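Local coordinates for cystalysin (Treponema denticola, PDB 1C7N), which belongs to the aminotransferase class I and II family of enzymes and binds pyridoxal-5'-phosphate, at residues K297-N302 with I370-P375; Q303-D308 with V378-L383; D308-N313 with E384-A389. All coordinates share one frame; numbering follows the deposited sequence.

Contact 1: residues K297-N302 with I370-P375; sequences KVIDKN and INLAAP
Leu-372 and Asn-302 carry this contact, in which helix 289-313 packs against the turn linking strand 367-371 to helix 376-393, a strand-turn-helix connection in the C-terminal part of a fold-type I PLP-dependent enzyme. Leu-372 stands just past the strand, and its side chain sets out toward the helix. Its CB and CD1 both lie 4.1 Å from Ile-299 CG2, and CD1 also rests 3.9 Å from the backbone oxygen of Ile-299. A branched aliphatic chain suits this buried place: CG2, anti to the backbone N of Ile-299, is the branch that meets Leu-372, and the two side chains cross obliquely. Leu-372 also touches Gln-303 and Val-306 of the same helix.

Asn-302, one helical turn on from Val-298, supplies the polar half. Its primary amide offers two hydrogens, and ND2 gives both to the turn: one to Leu-372 O at 2.9 Å in a fairly straight bond (163°), the other to Ala-374 O at 2.8 Å in a more bent one (135°). Both acceptors lie close to the amide plane. Because OD1 is hydrogen-bonded to Ser-376 OG, in the first turn of the next helix, the amide is held at both ends and its rotation is fixed. Leu-372 O, buried, also accepts from Ala-374 N, closing an inverse gamma turn centred on Ala-373. Pro-375 then takes the N-cap position of helix 376-393. An Asx turn shapes the other end of the connection, with Asn-371 OD1 accepting from Ala-373 N at 2.8 Å.

Contact 2: residues Q303-D308 with V378-L383; sequences QRIVKD and VIQESL
Ile-305 and Leu-383 meet in the seam of a helix pair, 289-313 and 376-393, whose members run side by side in the same direction in the C-terminal part of the chain. The axes of segments 303-308 and 378-383 approach to 10.3 Å and cross at -21°, a spacing bridged by side chains from both helices.

The first residue to touch along the segment 303-308 is Ile-305, whose side chain starts out toward the other helix. With CG2 anti to the backbone N, this one methyl does the touching: it lies 3.9 Å from Leu-383 CD1 and, more loosely, 4.4 Å from Ile-379 CG2. It also meets the amide of Gln-380, with OE1 at 3.5 Å and CD at 3.6 Å. The glutamine lies on the exposed margin of the seam, and the bend at chi2 (-84°) brings its CD back to Ile-305 CG2. The two side chains cross at about a right angle. A long amide-ended chain suits this border, since its polar tip can lie over a hydrocarbon yet stay at the surface.

Val-306 follows on the buried side. Its CG2 touches Ile-379 CG2 at 4.0 Å, and these two beta-branched chains also cross at about a right angle; the compact valine also touches Gln-328 and Ile-330 of strand 327-331. Leucine is longer, and Leu-383 uses its reach to bring CD1 against both residues, the methyl of Ile-305 and the backbone of Val-306. The buried part of the seam is apolar, and ends with Leu-383 CD1 4.2 Å from Val-306 CA.

Contact 3: residues D308-N313 with E384-A389; sequences DFFEVN and ERLNKA
Phe-309 and Phe-310 supply the apolar contacts, converging from neighbouring positions on Leu-386. Leu-386 CD1 lies 4.1 Å from Phe-309 CE2 and 3.9 Å from Phe-310 CZ, so one methyl of the branched leucine serves both rings. The rings also pack on each other, Phe-309 CD2 standing over the centre of the Phe-310 ring. Large flat side chains suit this place because the segment axes are 11.7 Å apart.

Mixed contacts involve Asn-387. Phe-309 CG is anti to the backbone N (chi1 171°), and from there the ring reaches Asn-387 CB, which lies at its edge, 3.6 Å from CZ. The amide plane is turned 86° from that ring. Asn-387 OD1 approaches Asn-313 CB, but its hydrogen-bonding partner is His-314 NE2, just beyond the segment.

The other polar bonds lie within one segment or the other. Asn-387 ND2 donates to Glu-384 OE1 at 3.1 Å, while Glu-384 OE2 forms a salt bridge with Lys-388 NZ; the carboxylate is thereby gripped at both oxygens. Asn-313 ND2 donates to Phe-309 O, which also accepts from Asn-313 N.

This packing of two helices at a small angle (segment axes -27°) is part of the helical side of the C-terminal region.

Overall arrangement
Followed from the N terminus, helix 289-313 supplies the first half of every contact in turn. The chain then runs through strand 327-331, helix 339-350 and strand 355-356 before strand 367-371 with the turn after it, and then helix 376-393, supply the second halves. Contacts 1, 2 and 3 therefore close loops of 67, 69 and 70 intervening residues; their segments alternate, so the loops cross and none nests inside another. The centres of contacts 1 and 2, and of 2 and 3, are about 8 Å apart, and each neighbouring pair touches, whereas 1 and 3 do not. Together they tie helix 289-313 to the turn after strand 367-371 and to helix 376-393.

Contact 1: residues K297-N302 with I370-P375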
ATOM      1  N   LYS A 297       5.951 -27.152 -12.624  1.00 14.66           N
ATOM      2  CA  LYS A 297       6.621 -28.429 -12.848  1.00 14.60           C
ATOM      3  C   LYS A 297       7.595 -28.721 -11.711  1.00 14.07           C
ATOM      4  O   LYS A 297       7.615 -29.825 -11.172  1.00 12.24           O
ATOM      5  CB  LYS A 297       7.367 -28.422 -14.187  1.00 17.39           C
ATOM      6  CG  LYS A 297       6.446 -28.524 -15.391  1.00 21.45           C
ATOM      7  CD  LYS A 297       7.224 -28.525 -16.700  1.00 24.35           C
ATOM      8  CE  LYS A 297       6.300 -28.810 -17.875  1.00 26.27           C
ATOM      9  NZ  LYS A 297       5.614 -30.125 -17.708  1.00 26.66           N
ATOM     10  N   VAL A 298       8.395 -27.725 -11.336  1.00 12.71           N
ATOM     11  CA  VAL A 298       9.355 -27.905 -10.247  1.00 12.31           C
ATOM     12  C   VAL A 298       8.649 -28.191  -8.915  1.00 11.78           C
ATOM     13  O   VAL A 298       9.096 -29.041  -8.133  1.00 10.34           O
ATOM     14  CB  VAL A 298      10.253 -26.660 -10.090  1.00 12.61           C
ATOM     15  CG1 VAL A 298      11.226 -26.863  -8.945  1.00 11.50           C
ATOM     16  CG2 VAL A 298      11.017 -26.408 -11.394  1.00 13.51           C
ATOM     17  N   ILE A 299       7.547 -27.484  -8.663  1.00 10.41           N
ATOM     18  CA  ILE A 299       6.783 -27.671  -7.434  1.00  9.62           C
ATOM     19  C   ILE A 299       6.253 -29.098  -7.382  1.00 10.79           C
ATOM     20  O   ILE A 299       6.345 -29.765  -6.354  1.00 10.88           O
ATOM     21  CB  ILE A 299       5.602 -26.682  -7.361  1.00  9.51           C
ATOM     22  CG1 ILE A 299       6.144 -25.252  -7.306  1.00  8.93           C
ATOM     23  CG2 ILE A 299       4.747 -26.970  -6.130  1.00  9.84           C
ATOM     24  CD1 ILE A 299       5.093 -24.184  -7.494  1.00 11.26           C
ATOM     25  N   ASP A 300       5.704 -29.560  -8.501  1.00 10.15           N
ATOM     26  CA  ASP A 300       5.172 -30.918  -8.599  1.00 11.24           C
ATOM     27  C   ASP A 300       6.317 -31.913  -8.338  1.00 11.15           C
ATOM     28  O   ASP A 300       6.139 -32.921  -7.637  1.00 10.39           O
ATOM     29  CB  ASP A 300       4.552 -31.116  -9.991  1.00 12.62           C
ATOM     30  CG  ASP A 300       3.956 -32.503 -10.191  1.00 13.06           C
ATOM     31  OD1 ASP A 300       3.394 -33.079  -9.238  1.00 15.39           O
ATOM     32  OD2 ASP A 300       4.030 -33.009 -11.324  1.00 15.99           O
ATOM     33  N   LYS A 301       7.493 -31.634  -8.895  1.00 10.27           N
ATOM     34  CA  LYS A 301       8.645 -32.509  -8.669  1.00 11.37           C
ATOM     35  C   LYS A 301       8.994 -32.538  -7.179  1.00 10.55           C
ATOM     36  O   LYS A 301       9.241 -33.606  -6.607  1.00  9.86           O
ATOM     37  CB  LYS A 301       9.867 -32.030  -9.472  1.00 13.15           C
ATOM     38  CG  LYS A 301       9.804 -32.329 -10.973  1.00 16.36           C
ATOM     39  CD  LYS A 301       9.846 -33.835 -11.243  1.00 19.01           C
ATOM     40  CE  LYS A 301      10.005 -34.156 -12.728  1.00 21.52           C
ATOM     41  NZ  LYS A 301       8.861 -33.666 -13.548  1.00 23.57           N
ATOM     42  N   ASN A 302       8.995 -31.367  -6.552  1.00  9.90           N
ATOM     43  CA  ASN A 302       9.327 -31.257  -5.135  1.00 10.03           C
ATOM     44  C   ASN A 302       8.363 -31.940  -4.161  1.00 10.68           C
ATOM     45  O   ASN A 302       8.808 -32.543  -3.185  1.00 10.99           O
ATOM     46  CB  ASN A 302       9.514 -29.786  -4.755  1.00  9.32           C
ATOM     47  CG  ASN A 302      10.780 -29.192  -5.352  1.00  9.52           C
ATOM     48  OD1 ASN A 302      11.637 -29.916  -5.863  1.00 10.83           O
ATOM     49  ND2 ASN A 302      10.913 -27.877  -5.275  1.00 10.48           N
ATOM     50  N   ILE A 370       5.371 -27.213   4.522  1.00 10.63           N
ATOM     51  CA  ILE A 370       6.646 -26.968   3.859  1.00  9.26           C
ATOM     52  C   ILE A 370       6.464 -26.165   2.573  1.00  9.00           C
ATOM     53  O   ILE A 370       5.576 -26.459   1.769  1.00  8.56           O
ATOM     54  CB  ILE A 370       7.369 -28.308   3.541  1.00  9.42           C
ATOM     55  CG1 ILE A 370       8.807 -28.027   3.095  1.00  7.86           C
ATOM     56  CG2 ILE A 370       6.605 -29.086   2.469  1.00  9.52           C
ATOM     57  CD1 ILE A 370       9.587 -29.264   2.717  1.00 10.76           C
ATOM     58  N   ASN A 371       7.289 -25.136   2.393  1.00  9.59           N
ATOM     59  CA  ASN A 371       7.226 -24.297   1.194  1.00  9.03           C
ATOM     60  C   ASN A 371       8.031 -24.988   0.083  1.00  9.03           C
ATOM     61  O   ASN A 371       9.263 -25.016   0.122  1.00  8.48           O
ATOM     62  CB  ASN A 371       7.826 -22.916   1.494  1.00  9.66           C
ATOM     63  CG  ASN A 371       7.773 -21.988   0.305  1.00 10.69           C
ATOM     64  OD1 ASN A 371       7.799 -22.436  -0.840  1.00 11.40           O
ATOM     65  ND2 ASN A 371       7.712 -20.685   0.568  1.00 10.58           N
ATOM     66  N   LEU A 372       7.329 -25.547  -0.902  1.00  9.48           N
ATOM     67  CA  LEU A 372       7.965 -26.263  -2.010  1.00  9.31           C
ATOM     68  C   LEU A 372       8.574 -25.374  -3.090  1.00  9.85           C
ATOM     69  O   LEU A 372       9.230 -25.879  -4.003  1.00 10.75           O
ATOM     70  CB  LEU A 372       6.958 -27.207  -2.675  1.00  8.52           C
ATOM     71  CG  LEU A 372       6.327 -28.291  -1.790  1.00  8.74           C
ATOM     72  CD1 LEU A 372       5.366 -29.108  -2.633  1.00  9.75           C
ATOM     73  CD2 LEU A 372       7.401 -29.182  -1.185  1.00  8.69           C
ATOM     74  N   ALA A 373       8.359 -24.066  -2.997  1.00  9.93           N
ATOM     75  CA  ALA A 373       8.886 -23.144  -4.005  1.00 11.06           C
ATOM     76  C   ALA A 373      10.372 -22.839  -3.832  1.00 11.37           C
ATOM     77  O   ALA A 373      10.757 -21.716  -3.499  1.00 12.02           O
ATOM     78  CB  ALA A 373       8.088 -21.853  -3.993  1.00  9.95           C
ATOM     79  N   ALA A 374      11.202 -23.845  -4.080  1.00 12.04           N
ATOM     80  CA  ALA A 374      12.646 -23.716  -3.976  1.00 12.30           C
ATOM     81  C   ALA A 374      13.268 -24.733  -4.925  1.00 12.17           C
ATOM     82  O   ALA A 374      12.573 -25.620  -5.431  1.00 13.56           O
ATOM     83  CB  ALA A 374      13.093 -23.992  -2.541  1.00 10.37           C
ATOM     84  N   PRO A 375      14.577 -24.608  -5.205  1.00 12.40           N
ATOM     85  CA  PRO A 375      15.204 -25.576  -6.108  1.00 11.89           C
ATOM     86  C   PRO A 375      15.135 -26.968  -5.488  1.00 11.95           C
ATOM     87  O   PRO A 375      15.245 -27.120  -4.267  1.00 10.42           O
ATOM     88  CB  PRO A 375      16.637 -25.066  -6.218  1.00 12.30           C
ATOM     89  CG  PRO A 375      16.470 -23.575  -6.076  1.00 13.05           C
ATOM     90  CD  PRO A 375      15.493 -23.488  -4.917  1.00 13.12           C
TER

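Contact 2: residues Q303-D308 with V378-L383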
ATOM      1  N   GLN A 303       7.056 -31.860  -4.408  1.00 11.03           N
ATOM      2  CA  GLN A 303       6.113 -32.518  -3.506  1.00 11.69           C
ATOM      3  C   GLN A 303       6.329 -34.034  -3.590  1.00 11.74           C
ATOM      4  O   GLN A 303       6.110 -34.758  -2.619  1.00 10.41           O
ATOM      5  CB  GLN A 303       4.657 -32.177  -3.868  1.00 10.49           C
ATOM      6  CG  GLN A 303       4.231 -32.672  -5.242  1.00 10.09           C
ATOM      7  CD  GLN A 303       2.729 -32.631  -5.451  1.00 10.33           C
ATOM      8  OE1 GLN A 303       1.954 -32.439  -4.504  1.00  9.47           O
ATOM      9  NE2 GLN A 303       2.305 -32.831  -6.695  1.00  9.52           N
ATOM     10  N   ARG A 304       6.756 -34.513  -4.755  1.00 11.77           N
ATOM     11  CA  ARG A 304       7.002 -35.942  -4.918  1.00 11.50           C
ATOM     12  C   ARG A 304       8.322 -36.307  -4.233  1.00 11.95           C
ATOM     13  O   ARG A 304       8.461 -37.392  -3.672  1.00 11.67           O
ATOM     14  CB  ARG A 304       6.999 -36.310  -6.410  1.00 12.73           C
ATOM     15  CG  ARG A 304       5.602 -36.177  -7.031  1.00 12.76           C
ATOM     16  CD  ARG A 304       5.599 -36.246  -8.554  1.00 12.58           C
ATOM     17  NE  ARG A 304       4.254 -36.034  -9.103  1.00 13.55           N
ATOM     18  CZ  ARG A 304       3.253 -36.911  -9.016  1.00 12.58           C
ATOM     19  NH1 ARG A 304       3.434 -38.078  -8.404  1.00 13.13           N
ATOM     20  NH2 ARG A 304       2.067 -36.622  -9.537  1.00 11.51           N
ATOM     21  N   ILE A 305       9.281 -35.388  -4.243  1.00 11.56           N
ATOM     22  CA  ILE A 305      10.561 -35.635  -3.577  1.00 11.70           C
ATOM     23  C   ILE A 305      10.310 -35.802  -2.072  1.00 11.58           C
ATOM     24  O   ILE A 305      10.860 -36.703  -1.431  1.00 12.26           O
ATOM     25  CB  ILE A 305      11.552 -34.459  -3.800  1.00 12.27           C
ATOM     26  CG1 ILE A 305      11.989 -34.424  -5.267  1.00 13.80           C
ATOM     27  CG2 ILE A 305      12.777 -34.606  -2.880  1.00 11.35           C
ATOM     28  CD1 ILE A 305      12.950 -33.292  -5.592  1.00 15.97           C
ATOM     29  N   VAL A 306       9.463 -34.935  -1.523  1.00 11.38           N
ATOM     30  CA  VAL A 306       9.130 -34.968  -0.101  1.00 11.64           C
ATOM     31  C   VAL A 306       8.391 -36.266   0.235  1.00 11.74           C
ATOM     32  O   VAL A 306       8.770 -36.987   1.155  1.00 11.12           O
ATOM     33  CB  VAL A 306       8.244 -33.750   0.294  1.00 12.03           C
ATOM     34  CG1 VAL A 306       7.865 -33.817   1.766  1.00 11.93           C
ATOM     35  CG2 VAL A 306       8.995 -32.446   0.009  1.00 11.70           C
ATOM     36  N   LYS A 307       7.336 -36.553  -0.517  1.00 11.52           N
ATOM     37  CA  LYS A 307       6.551 -37.764  -0.307  1.00 14.18           C
ATOM     38  C   LYS A 307       7.462 -38.986  -0.322  1.00 14.21           C
ATOM     39  O   LYS A 307       7.405 -39.830   0.577  1.00 15.60           O
ATOM     40  CB  LYS A 307       5.485 -37.880  -1.400  1.00 15.26           C
ATOM     41  CG  LYS A 307       4.662 -39.165  -1.375  1.00 16.41           C
ATOM     42  CD  LYS A 307       3.566 -39.104  -2.432  1.00 18.59           C
ATOM     43  CE  LYS A 307       2.990 -40.474  -2.754  1.00 20.89           C
ATOM     44  NZ  LYS A 307       2.441 -41.161  -1.557  1.00 23.32           N
ATOM     45  N   ASP A 308       8.311 -39.072  -1.338  1.00 13.78           N
ATOM     46  CA  ASP A 308       9.230 -40.196  -1.464  1.00 14.94           C
ATOM     47  C   ASP A 308      10.217 -40.287  -0.308  1.00 14.51           C
ATOM     48  O   ASP A 308      10.512 -41.378   0.182  1.00 14.75           O
ATOM     49  CB  ASP A 308       9.995 -40.102  -2.787  1.00 15.80           C
ATOM     50  CG  ASP A 308      11.031 -41.196  -2.935  1.00 18.43           C
ATOM     51  OD1 ASP A 308      12.216 -40.945  -2.627  1.00 18.68           O
ATOM     52  OD2 ASP A 308      10.652 -42.316  -3.344  1.00 19.41           O
ATOM     53  N   VAL A 378      17.743 -27.834  -3.145  1.00 14.53           N
ATOM     54  CA  VAL A 378      17.592 -27.184  -1.846  1.00 13.91           C
ATOM     55  C   VAL A 378      16.657 -27.992  -0.964  1.00 13.25           C
ATOM     56  O   VAL A 378      16.904 -28.141   0.232  1.00 13.90           O
ATOM     57  CB  VAL A 378      17.052 -25.743  -1.991  1.00 12.45           C
ATOM     58  CG1 VAL A 378      16.683 -25.186  -0.626  1.00 13.52           C
ATOM     59  CG2 VAL A 378      18.107 -24.857  -2.640  1.00 10.89           C
ATOM     60  N   ILE A 379      15.587 -28.514  -1.557  1.00 13.55           N
ATOM     61  CA  ILE A 379      14.632 -29.332  -0.815  1.00 13.89           C
ATOM     62  C   ILE A 379      15.350 -30.594  -0.318  1.00 15.64           C
ATOM     63  O   ILE A 379      15.142 -31.039   0.814  1.00 16.21           O
ATOM     64  CB  ILE A 379      13.427 -29.748  -1.705  1.00 13.83           C
ATOM     65  CG1 ILE A 379      12.671 -28.506  -2.196  1.00 11.15           C
ATOM     66  CG2 ILE A 379      12.478 -30.651  -0.916  1.00 11.65           C
ATOM     67  CD1 ILE A 379      12.055 -27.667  -1.096  1.00 13.23           C
ATOM     68  N   GLN A 380      16.203 -31.159  -1.168  1.00 16.35           N
ATOM     69  CA  GLN A 380      16.961 -32.368  -0.836  1.00 18.11           C
ATOM     70  C   GLN A 380      17.945 -32.123   0.305  1.00 18.04           C
ATOM     71  O   GLN A 380      18.096 -32.960   1.198  1.00 18.14           O
ATOM     72  CB  GLN A 380      17.712 -32.867  -2.072  1.00 19.74           C
ATOM     73  CG  GLN A 380      16.802 -33.345  -3.188  1.00 22.53           C
ATOM     74  CD  GLN A 380      16.361 -34.784  -3.000  1.00 24.65           C
ATOM     75  OE1 GLN A 380      16.036 -35.208  -1.888  1.00 26.58           O
ATOM     76  NE2 GLN A 380      16.341 -35.542  -4.091  1.00 25.39           N
ATOM     77  N   GLU A 381      18.623 -30.978   0.269  1.00 18.10           N
ATOM     78  CA  GLU A 381      19.577 -30.622   1.321  1.00 17.80           C
ATOM     79  C   GLU A 381      18.858 -30.575   2.660  1.00 17.97           C
ATOM     80  O   GLU A 381      19.348 -31.093   3.667  1.00 18.39           O
ATOM     81  CB  GLU A 381      20.180 -29.238   1.054  1.00 19.54           C
ATOM     82  CG  GLU A 381      21.268 -29.192   0.004  1.00 19.98           C
ATOM     83  CD  GLU A 381      21.633 -27.764  -0.374  1.00 21.79           C
ATOM     84  OE1 GLU A 381      21.647 -26.897   0.526  1.00 21.76           O
ATOM     85  OE2 GLU A 381      21.910 -27.510  -1.567  1.00 22.64           O
ATOM     86  N   SER A 382      17.689 -29.941   2.658  1.00 16.02           N
ATOM     87  CA  SER A 382      16.887 -29.786   3.860  1.00 14.39           C
ATOM     88  C   SER A 382      16.404 -31.124   4.409  1.00 14.71           C
ATOM     89  O   SER A 382      16.477 -31.368   5.610  1.00 13.58           O
ATOM     90  CB  SER A 382      15.686 -28.885   3.568  1.00 15.01           C
ATOM     91  OG  SER A 382      16.104 -27.631   3.048  1.00 15.99           O
ATOM     92  N   LEU A 383      15.913 -31.987   3.524  1.00 13.85           N
ATOM     93  CA  LEU A 383      15.420 -33.293   3.945  1.00 13.85           C
ATOM     94  C   LEU A 383      16.535 -34.142   4.529  1.00 14.81           C
ATOM     95  O   LEU A 383      16.304 -34.915   5.456  1.00 17.06           O
ATOM     96  CB  LEU A 383      14.763 -34.021   2.767  1.00 11.79           C
ATOM     97  CG  LEU A 383      13.516 -33.336   2.201  1.00 10.27           C
ATOM     98  CD1 LEU A 383      13.080 -34.026   0.922  1.00 11.79           C
ATOM     99  CD2 LEU A 383      12.404 -33.359   3.242  1.00 10.48           C
TER

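Contact 3: residues D308-N313 with E384-A389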
ATOM      1  N   ASP A 308       8.311 -39.072  -1.338  1.00 13.78           N
ATOM      2  CA  ASP A 308       9.230 -40.196  -1.464  1.00 14.94           C
ATOM      3  C   ASP A 308      10.217 -40.287  -0.308  1.00 14.51           C
ATOM      4  O   ASP A 308      10.512 -41.378   0.182  1.00 14.75           O
ATOM      5  CB  ASP A 308       9.995 -40.102  -2.787  1.00 15.80           C
ATOM      6  CG  ASP A 308      11.031 -41.196  -2.935  1.00 18.43           C
ATOM      7  OD1 ASP A 308      12.216 -40.945  -2.627  1.00 18.68           O
ATOM      8  OD2 ASP A 308      10.652 -42.316  -3.344  1.00 19.41           O
ATOM      9  N   PHE A 309      10.729 -39.140   0.128  1.00 13.47           N
ATOM     10  CA  PHE A 309      11.690 -39.113   1.216  1.00 13.52           C
ATOM     11  C   PHE A 309      11.180 -39.825   2.461  1.00 13.86           C
ATOM     12  O   PHE A 309      11.896 -40.623   3.061  1.00 14.14           O
ATOM     13  CB  PHE A 309      12.053 -37.678   1.583  1.00 12.66           C
ATOM     14  CG  PHE A 309      12.867 -37.572   2.832  1.00 12.68           C
ATOM     15  CD1 PHE A 309      14.217 -37.897   2.827  1.00 13.56           C
ATOM     16  CD2 PHE A 309      12.270 -37.200   4.034  1.00 13.55           C
ATOM     17  CE1 PHE A 309      14.964 -37.853   4.001  1.00 13.76           C
ATOM     18  CE2 PHE A 309      13.005 -37.151   5.211  1.00 14.00           C
ATOM     19  CZ  PHE A 309      14.356 -37.480   5.194  1.00 14.17           C
ATOM     20  N   PHE A 310       9.946 -39.538   2.860  1.00 14.02           N
ATOM     21  CA  PHE A 310       9.406 -40.181   4.049  1.00 14.98           C
ATOM     22  C   PHE A 310       9.041 -41.651   3.833  1.00 15.77           C
ATOM     23  O   PHE A 310       9.182 -42.463   4.747  1.00 16.88           O
ATOM     24  CB  PHE A 310       8.206 -39.399   4.582  1.00 15.25           C
ATOM     25  CG  PHE A 310       8.558 -38.014   5.062  1.00 14.05           C
ATOM     26  CD1 PHE A 310       8.278 -36.897   4.280  1.00 13.48           C
ATOM     27  CD2 PHE A 310       9.198 -37.829   6.286  1.00 13.90           C
ATOM     28  CE1 PHE A 310       8.634 -35.616   4.714  1.00 12.61           C
ATOM     29  CE2 PHE A 310       9.557 -36.553   6.724  1.00 12.97           C
ATOM     30  CZ  PHE A 310       9.273 -35.448   5.936  1.00 12.43           C
ATOM     31  N   GLU A 311       8.580 -42.004   2.638  1.00 16.19           N
ATOM     32  CA  GLU A 311       8.239 -43.399   2.365  1.00 16.92           C
ATOM     33  C   GLU A 311       9.505 -44.248   2.458  1.00 17.16           C
ATOM     34  O   GLU A 311       9.467 -45.401   2.882  1.00 17.25           O
ATOM     35  CB  GLU A 311       7.643 -43.558   0.963  1.00 15.96           C
ATOM     36  CG  GLU A 311       6.387 -42.759   0.713  1.00 17.16           C
ATOM     37  CD  GLU A 311       5.848 -42.960  -0.689  1.00 16.13           C
ATOM     38  OE1 GLU A 311       6.666 -43.117  -1.620  1.00 16.79           O
ATOM     39  OE2 GLU A 311       4.613 -42.945  -0.862  1.00 16.75           O
ATOM     40  N   VAL A 312      10.631 -43.664   2.066  1.00 17.28           N
ATOM     41  CA  VAL A 312      11.908 -44.371   2.081  1.00 18.00           C
ATOM     42  C   VAL A 312      12.690 -44.335   3.396  1.00 18.75           C
ATOM     43  O   VAL A 312      13.310 -45.330   3.782  1.00 18.57           O
ATOM     44  CB  VAL A 312      12.840 -43.828   0.965  1.00 18.15           C
ATOM     45  CG1 VAL A 312      14.238 -44.397   1.129  1.00 17.60           C
ATOM     46  CG2 VAL A 312      12.274 -44.181  -0.408  1.00 16.94           C
ATOM     47  N   ASN A 313      12.656 -43.201   4.088  1.00 18.00           N
ATOM     48  CA  ASN A 313      13.426 -43.044   5.318  1.00 17.67           C
ATOM     49  C   ASN A 313      12.670 -43.074   6.642  1.00 17.18           C
ATOM     50  O   ASN A 313      13.172 -43.612   7.629  1.00 17.07           O
ATOM     51  CB  ASN A 313      14.232 -41.747   5.230  1.00 17.93           C
ATOM     52  CG  ASN A 313      15.184 -41.738   4.050  1.00 18.56           C
ATOM     53  OD1 ASN A 313      16.223 -42.396   4.071  1.00 18.54           O
ATOM     54  ND2 ASN A 313      14.828 -40.998   3.006  1.00 19.70           N
ATOM     55  N   GLU A 384      17.745 -34.007   3.998  1.00 15.90           N
ATOM     56  CA  GLU A 384      18.864 -34.786   4.517  1.00 17.36           C
ATOM     57  C   GLU A 384      19.257 -34.300   5.914  1.00 17.23           C
ATOM     58  O   GLU A 384      19.687 -35.097   6.749  1.00 15.89           O
ATOM     59  CB  GLU A 384      20.059 -34.725   3.559  1.00 19.33           C
ATOM     60  CG  GLU A 384      21.265 -35.565   3.993  1.00 22.04           C
ATOM     61  CD  GLU A 384      20.889 -36.962   4.477  1.00 23.58           C
ATOM     62  OE1 GLU A 384      19.957 -37.570   3.913  1.00 24.86           O
ATOM     63  OE2 GLU A 384      21.538 -37.465   5.420  1.00 24.59           O
ATOM     64  N   ARG A 385      19.119 -33.000   6.175  1.00 16.66           N
ATOM     65  CA  ARG A 385      19.423 -32.474   7.511  1.00 17.07           C
ATOM     66  C   ARG A 385      18.404 -33.065   8.477  1.00 16.96           C
ATOM     67  O   ARG A 385      18.736 -33.468   9.594  1.00 16.79           O
ATOM     68  CB  ARG A 385      19.288 -30.953   7.562  1.00 16.91           C
ATOM     69  CG  ARG A 385      20.534 -30.188   7.223  1.00 17.53           C
ATOM     70  CD  ARG A 385      20.529 -28.848   7.938  1.00 16.08           C
ATOM     71  NE  ARG A 385      19.366 -28.030   7.589  1.00 15.06           N
ATOM     72  CZ  ARG A 385      19.147 -27.526   6.377  1.00 14.91           C
ATOM     73  NH1 ARG A 385      20.010 -27.760   5.393  1.00 13.70           N
ATOM     74  NH2 ARG A 385      18.077 -26.772   6.154  1.00 12.22           N
ATOM     75  N   LEU A 386      17.154 -33.094   8.025  1.00 16.73           N
ATOM     76  CA  LEU A 386      16.044 -33.628   8.800  1.00 16.63           C
ATOM     77  C   LEU A 386      16.291 -35.115   9.041  1.00 16.51           C
ATOM     78  O   LEU A 386      16.088 -35.623  10.144  1.00 14.91           O
ATOM     79  CB  LEU A 386      14.745 -33.461   8.008  1.00 17.79           C
ATOM     80  CG  LEU A 386      13.395 -33.364   8.718  1.00 19.51           C
ATOM     81  CD1 LEU A 386      12.347 -34.036   7.833  1.00 19.38           C
ATOM     82  CD2 LEU A 386      13.439 -34.019  10.080  1.00 20.03           C
ATOM     83  N   ASN A 387      16.729 -35.798   7.988  1.00 16.22           N
ATOM     84  CA  ASN A 387      17.022 -37.227   8.034  1.00 17.67           C
ATOM     85  C   ASN A 387      17.993 -37.551   9.167  1.00 18.05           C
ATOM     86  O   ASN A 387      17.728 -38.430   9.984  1.00 18.64           O
ATOM     87  CB  ASN A 387      17.604 -37.674   6.688  1.00 16.01           C
ATOM     88  CG  ASN A 387      17.614 -39.183   6.522  1.00 15.85           C
ATOM     89  OD1 ASN A 387      16.798 -39.889   7.114  1.00 15.11           O
ATOM     90  ND2 ASN A 387      18.529 -39.684   5.691  1.00 15.91           N
ATOM     91  N   LYS A 388      19.116 -36.839   9.217  1.00 19.16           N
ATOM     92  CA  LYS A 388      20.104 -37.070  10.267  1.00 20.72           C
ATOM     93  C   LYS A 388      19.547 -36.723  11.646  1.00 20.38           C
ATOM     94  O   LYS A 388      19.820 -37.415  12.629  1.00 20.75           O
ATOM     95  CB  LYS A 388      21.376 -36.257  10.011  1.00 21.50           C
ATOM     96  CG  LYS A 388      22.160 -36.691   8.778  1.00 24.17           C
ATOM     97  CD  LYS A 388      23.638 -36.361   8.926  1.00 25.15           C
ATOM     98  CE  LYS A 388      24.431 -36.738   7.682  1.00 26.28           C
ATOM     99  NZ  LYS A 388      24.016 -35.938   6.495  1.00 26.82           N
ATOM    100  N   ALA A 389      18.762 -35.652  11.713  1.00 19.90           N
ATOM    101  CA  ALA A 389      18.164 -35.214  12.970  1.00 20.04           C
ATOM    102  C   ALA A 389      17.169 -36.248  13.499  1.00 20.06           C
ATOM    103  O   ALA A 389      17.151 -36.549  14.700  1.00 18.94           O
ATOM    104  CB  ALA A 389      17.475 -33.864  12.776  1.00 20.51           C
TER